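Local coordinates for protein alcohol dehydrogenase, zinc-containing (Thermotoga maritima, PDB 1VJ0) that probably catalyses the reversible oxidation of an alcohol as a zinc-containing member of the medium-chain dehydrogenase/reductase family, at residues F308-Y311 against E312-L316; E192-G196 against K197-I201. All blocks are in the same frame, centred on the assembly; numbering follows the deposited sequence. Where two conformers were deposited one is given.

Interaction 1: F308-Y311 against E312-L316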
loop_
_atom_site.group_PDB
_atom_site.type_symbol
_atom_site.label_atom_id
_atom_site.label_comp_id
_atom_site.label_asym_id
_atom_site.label_seq_id
_atom_site.Cartn_x
_atom_site.Cartn_y
_atom_site.Cartn_z
ATOM N N PHE A 308 -5.213 11.439 26.553
ATOM C CA PHE A 308 -5.067 10.311 25.663
ATOM C C PHE A 308 -4.356 9.178 26.345
ATOM O O PHE A 308 -3.279 9.367 26.886
ATOM C CB PHE A 308 -4.267 10.737 24.449
ATOM C CG PHE A 308 -4.352 9.775 23.312
ATOM C CD1 PHE A 308 -3.486 8.687 23.244
ATOM C CD2 PHE A 308 -5.254 9.977 22.298
ATOM C CE1 PHE A 308 -3.540 7.815 22.188
ATOM C CE2 PHE A 308 -5.318 9.115 21.234
ATOM C CZ PHE A 308 -4.445 7.994 21.185
ATOM N N LYS A 309 -4.968 7.982 26.292
ATOM C CA LYS A 309 -4.400 6.792 26.887
ATOM C C LYS A 309 -3.538 6.047 25.856
ATOM O O LYS A 309 -4.030 5.270 25.043
ATOM C CB LYS A 309 -5.510 5.867 27.354
ATOM C CG LYS A 309 -6.382 6.460 28.422
ATOM C CD LYS A 309 -7.362 5.451 28.956
ATOM C CE LYS A 309 -8.259 6.187 29.984
ATOM N NZ LYS A 309 -9.318 5.294 30.544
ATOM N N VAL A 310 -2.240 6.280 25.929
ATOM C CA VAL A 310 -1.341 5.779 24.908
ATOM C C VAL A 310 -1.276 4.252 24.861
ATOM O O VAL A 310 -1.294 3.683 23.789
ATOM C CB VAL A 310 0.062 6.342 25.082
ATOM C CG1 VAL A 310 1.047 5.701 24.071
ATOM C CG2 VAL A 310 0.002 7.870 24.984
ATOM N N TYR A 311 -1.139 3.582 25.994
ATOM C CA TYR A 311 -1.041 2.133 25.958
ATOM C C TYR A 311 -2.308 1.460 25.423
ATOM O O TYR A 311 -2.243 0.619 24.513
ATOM C CB TYR A 311 -0.733 1.581 27.338
ATOM C CG TYR A 311 -0.581 0.096 27.372
ATOM C CD1 TYR A 311 0.546 -0.495 26.831
ATOM C CD2 TYR A 311 -1.535 -0.724 27.990
ATOM C CE1 TYR A 311 0.736 -1.851 26.878
ATOM C CE2 TYR A 311 -1.352 -2.125 28.039
ATOM C CZ TYR A 311 -0.199 -2.661 27.464
ATOM O OH TYR A 311 0.091 -4.013 27.465
ATOM N N GLU A 312 -3.437 1.847 26.018
ATOM C CA GLU A 312 -4.732 1.241 25.773
ATOM C C GLU A 312 -5.266 1.570 24.416
ATOM O O GLU A 312 -5.877 0.724 23.782
ATOM C CB GLU A 312 -5.762 1.749 26.807
ATOM C CG GLU A 312 -5.455 1.332 28.221
ATOM C CD GLU A 312 -4.652 2.340 29.017
ATOM O OE1 GLU A 312 -3.920 3.192 28.484
ATOM O OE2 GLU A 312 -4.784 2.312 30.245
ATOM N N TRP A 313 -5.061 2.805 23.956
ATOM C CA TRP A 313 -5.645 3.230 22.687
ATOM C C TRP A 313 -4.756 3.125 21.483
ATOM O O TRP A 313 -5.288 2.995 20.404
ATOM C CB TRP A 313 -6.184 4.657 22.750
ATOM C CG TRP A 313 -7.203 4.794 23.760
ATOM C CD1 TRP A 313 -7.855 3.790 24.407
ATOM C CD2 TRP A 313 -7.722 6.019 24.290
ATOM N NE1 TRP A 313 -8.741 4.323 25.305
ATOM C CE2 TRP A 313 -8.672 5.686 25.255
ATOM C CE3 TRP A 313 -7.489 7.368 24.023
ATOM C CZ2 TRP A 313 -9.377 6.640 25.987
ATOM C CZ3 TRP A 313 -8.207 8.329 24.786
ATOM C CH2 TRP A 313 -9.127 7.943 25.723
ATOM N N LEU A 314 -3.435 3.225 21.662
ATOM C CA LEU A 314 -2.508 3.069 20.549
ATOM C C LEU A 314 -1.774 1.762 20.548
ATOM O O LEU A 314 -1.942 1.012 19.619
ATOM C CB LEU A 314 -1.443 4.147 20.511
ATOM C CG LEU A 314 -1.710 5.394 19.725
ATOM C CD1 LEU A 314 -0.510 6.362 19.978
ATOM C CD2 LEU A 314 -1.926 5.158 18.260
ATOM N N VAL A 315 -0.965 1.501 21.569
ATOM C CA VAL A 315 -0.013 0.363 21.524
ATOM C C VAL A 315 -0.734 -0.993 21.584
ATOM O O VAL A 315 -0.641 -1.868 20.653
ATOM C CB VAL A 315 1.045 0.506 22.627
ATOM C CG1 VAL A 315 1.999 -0.706 22.663
ATOM C CG2 VAL A 315 1.778 1.815 22.472
ATOM N N LEU A 316 -1.455 -1.203 22.684
ATOM C CA LEU A 316 -2.127 -2.490 22.876
ATOM C C LEU A 316 -3.151 -2.740 21.744
ATOM O O LEU A 316 -3.373 -3.896 21.277
ATOM C CB LEU A 316 -2.834 -2.489 24.233
ATOM C CG LEU A 316 -3.501 -3.807 24.602
ATOM C CD1 LEU A 316 -2.434 -4.895 24.724
ATOM C CD2 LEU A 316 -4.240 -3.632 25.928
HETATM O O HOH W 1 -1.591 4.461 28.860
#
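Lys309 lies at the N-cap position of helix 310-315, and its side chain runs across one face of the Trp313 indole, four residues on. With CG anti to the carbonyl carbon (chi1 -62°) and the chain extended beyond it, the methylenes run out over the indole. Lys309 CB makes a CH-pi contact with the Trp313 five-membered ring, 3.9 Å from its centroid and close to the ring normal. On another side Lys309 CB meets the carboxylate of Glu312, 3.3 Å from Glu312 OE1. CG lies over the six-membered ring. CD has already reached its rim, Lys309 CD being 3.8 Å from Trp313 CZ2, and CE lies beyond it. Lys309 NZ goes on past the indole and stays 5.4 Å from Glu312 OE2, too far for a salt bridge.

The edge of the indole turns to Phe308. CE3 of Trp313 sits over the centre of the Phe308 ring, in a T-shaped pair with planes at 82°. At the edge of that phenyl ring comes CG of Leu314. Farther on, CB of Leu316 lies over one face of the Tyr311 ring.

The backbone begins with a regular i to i+4 bond, Trp313 N to Lys309 O. Val310 O accepts from Leu314 N, again i to i+4, and from Val315 N, an i to i+5 bond. Leu316 N to Tyr311 O, at 2.7 Å, also spans five residues, so the helix widens into a pi-type turn. A water accepts from Tyr311 N and donates to Glu312 OE1, so a first-turn N-H reaches the Glu312 carboxylate through solvent.

Trp313 NE1 bonds to Glu286, and Phe308 meets Phe308 of the second subunit. The lysine serves this contact through its methylenes, with its charge carried beyond the indole. Between the side chains the chemistry is mainly dispersion and CH-pi packing, while the backbone bonds hold the turns.

Interaction 2: E192-G196 against K197-I201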
loop_
_atom_site.group_PDB
_atom_site.type_symbol
_atom_site.label_atom_id
_atom_site.label_comp_id
_atom_site.label_asym_id
_atom_site.label_seq_id
_atom_site.Cartn_x
_atom_site.Cartn_y
_atom_site.Cartn_z
ATOM N N GLU A 192 -7.035 -0.761 2.983
ATOM C CA GLU A 192 -7.679 -1.987 2.490
ATOM C C GLU A 192 -8.994 -1.581 1.801
ATOM O O GLU A 192 -9.424 -0.432 1.898
ATOM C CB GLU A 192 -8.058 -2.933 3.664
ATOM C CG GLU A 192 -6.945 -3.525 4.491
ATOM C CD GLU A 192 -6.044 -4.458 3.708
ATOM O OE1 GLU A 192 -6.541 -5.361 2.975
ATOM O OE2 GLU A 192 -4.812 -4.268 3.831
ATOM N N SER A 193 -9.635 -2.537 1.144
ATOM C CA SER A 193 -11.036 -2.343 0.731
ATOM C C SER A 193 -11.987 -2.301 1.929
ATOM O O SER A 193 -11.671 -2.810 2.992
ATOM C CB SER A 193 -11.463 -3.398 -0.277
ATOM O OG SER A 193 -12.291 -4.395 0.243
ATOM N N PHE A 194 -13.133 -1.639 1.744
ATOM C CA PHE A 194 -14.185 -1.559 2.735
ATOM C C PHE A 194 -15.145 -2.776 2.722
ATOM O O PHE A 194 -16.001 -2.894 3.584
ATOM C CB PHE A 194 -14.928 -0.222 2.581
ATOM C CG PHE A 194 -14.155 0.925 3.154
ATOM C CD1 PHE A 194 -14.218 1.189 4.503
ATOM C CD2 PHE A 194 -13.318 1.684 2.363
ATOM C CE1 PHE A 194 -13.435 2.228 5.088
ATOM C CE2 PHE A 194 -12.550 2.718 2.920
ATOM C CZ PHE A 194 -12.620 2.984 4.286
ATOM N N ALA A 195 -14.929 -3.731 1.825
ATOM C CA ALA A 195 -15.725 -4.949 1.807
ATOM C C ALA A 195 -15.639 -5.685 3.140
ATOM O O ALA A 195 -14.545 -5.935 3.681
ATOM C CB ALA A 195 -15.269 -5.853 0.746
ATOM N N GLY A 196 -16.795 -6.042 3.656
ATOM C CA GLY A 196 -16.897 -6.704 4.936
ATOM C C GLY A 196 -16.575 -5.812 6.140
ATOM O O GLY A 196 -16.489 -6.346 7.280
ATOM N N LYS A 197 -16.376 -4.505 5.943
ATOM C CA LYS A 197 -15.960 -3.672 7.039
ATOM C C LYS A 197 -17.146 -2.930 7.709
ATOM O O LYS A 197 -18.170 -2.623 7.081
ATOM C CB LYS A 197 -14.852 -2.674 6.627
ATOM C CG LYS A 197 -13.623 -3.336 5.924
ATOM C CD LYS A 197 -12.786 -4.106 6.908
ATOM C CE LYS A 197 -11.674 -4.858 6.233
ATOM N NZ LYS A 197 -10.763 -3.890 5.509
ATOM N N THR A 198 -16.925 -2.597 8.980
ATOM C CA THR A 198 -17.844 -1.795 9.791
ATOM C C THR A 198 -17.229 -0.421 10.019
ATOM O O THR A 198 -16.088 -0.329 10.500
ATOM C CB THR A 198 -18.130 -2.476 11.150
ATOM O OG1 THR A 198 -18.936 -3.622 10.939
ATOM C CG2 THR A 198 -18.976 -1.542 12.064
ATOM N N VAL A 199 -17.970 0.615 9.579
ATOM C CA VAL A 199 -17.613 2.023 9.638
ATOM C C VAL A 199 -18.473 2.715 10.671
ATOM O O VAL A 199 -19.697 2.533 10.678
ATOM C CB VAL A 199 -17.870 2.694 8.274
ATOM C CG1 VAL A 199 -17.768 4.221 8.396
ATOM C CG2 VAL A 199 -16.853 2.119 7.246
ATOM N N VAL A 200 -17.830 3.425 11.597
ATOM C CA VAL A 200 -18.530 4.316 12.511
ATOM C C VAL A 200 -18.166 5.748 12.173
ATOM O O VAL A 200 -16.986 6.105 12.022
ATOM C CB VAL A 200 -18.209 4.007 13.985
ATOM C CG1 VAL A 200 -18.831 5.050 14.934
ATOM C CG2 VAL A 200 -18.651 2.604 14.364
ATOM N N ILE A 201 -19.193 6.581 12.029
ATOM C CA ILE A 201 -19.013 7.993 11.817
ATOM C C ILE A 201 -19.500 8.764 13.006
ATOM O O ILE A 201 -20.631 8.581 13.450
ATOM C CB ILE A 201 -19.766 8.421 10.568
ATOM C CG1 ILE A 201 -19.144 7.724 9.349
ATOM C CG2 ILE A 201 -19.722 9.955 10.419
ATOM C CD1 ILE A 201 -20.030 7.718 8.142
HETATM O O HOH W 2 -18.126 -5.824 9.595
#
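The side chain of Lys197 folds back along the turn that precedes it and points its amine at the carbonyl of Ser193. Lys197 NZ donates to Ser193 O over 2.9 Å, with a C=O...N angle of 176°. Two bends put it there, one at chi2 (-73°) and one at chi4 (60°), with an extended step between them. On the way back CB and CG pass Phe194 O, and CG also passes Ala195 O. In the Glu192 conformer given, Lys197 NZ ends 3.4 Å from Glu192 CB, and the carboxylate makes no contact with the amine. A second bond holds the amine, to Tyr190 OH. A methionine in place of Lys197 would probably leave Ser193 O and Tyr190 OH without this shared partner and the turn less firmly tied.

The turn itself is type II, from Phe194 to Lys197, with Gly196 at positive phi. Lys197 N closes it on Phe194 O. Before it, Ser193 OG accepts from Ala195 N in an ST turn; that hydroxyl also bonds Tyr184 of the third subunit.

Phe194 and Val199 meet at about a right angle. Val199 CG2 comes obliquely to the ring, 3.9 Å from Phe194 CD1. A water joins Gly196 O to Thr198 OG1, which also bonds Asn222.

The loop leads from helix 170-188 into strand 198-202, an inner strand of the parallel Rossmann-type sheet. Phe194 packs on Phe187 of that helix and on Phe270, while strands 222-227 and 268-273 flank the new strand.

Overall arrangement
Both contacts are local and lie at the parallel-sheet part of the chain, but they share no helix or strand. Interaction 2 opens the inner strand 198-202 of the parallel sheet and is largely buried. Interaction 1 lies on a short helix between strands 306-308 and 320-323, farther from the centre of the chain and only partly buried. Their centres are about 22 Å apart and their nearest atoms about 14 Å, so they do not touch. Each uses a lysine differently. In 308-316 its methylenes pack on an indole, whereas in 192-201 its amine bonds a backbone carbonyl. Each also meets another subunit: interaction 1 the second, interaction 2 the third.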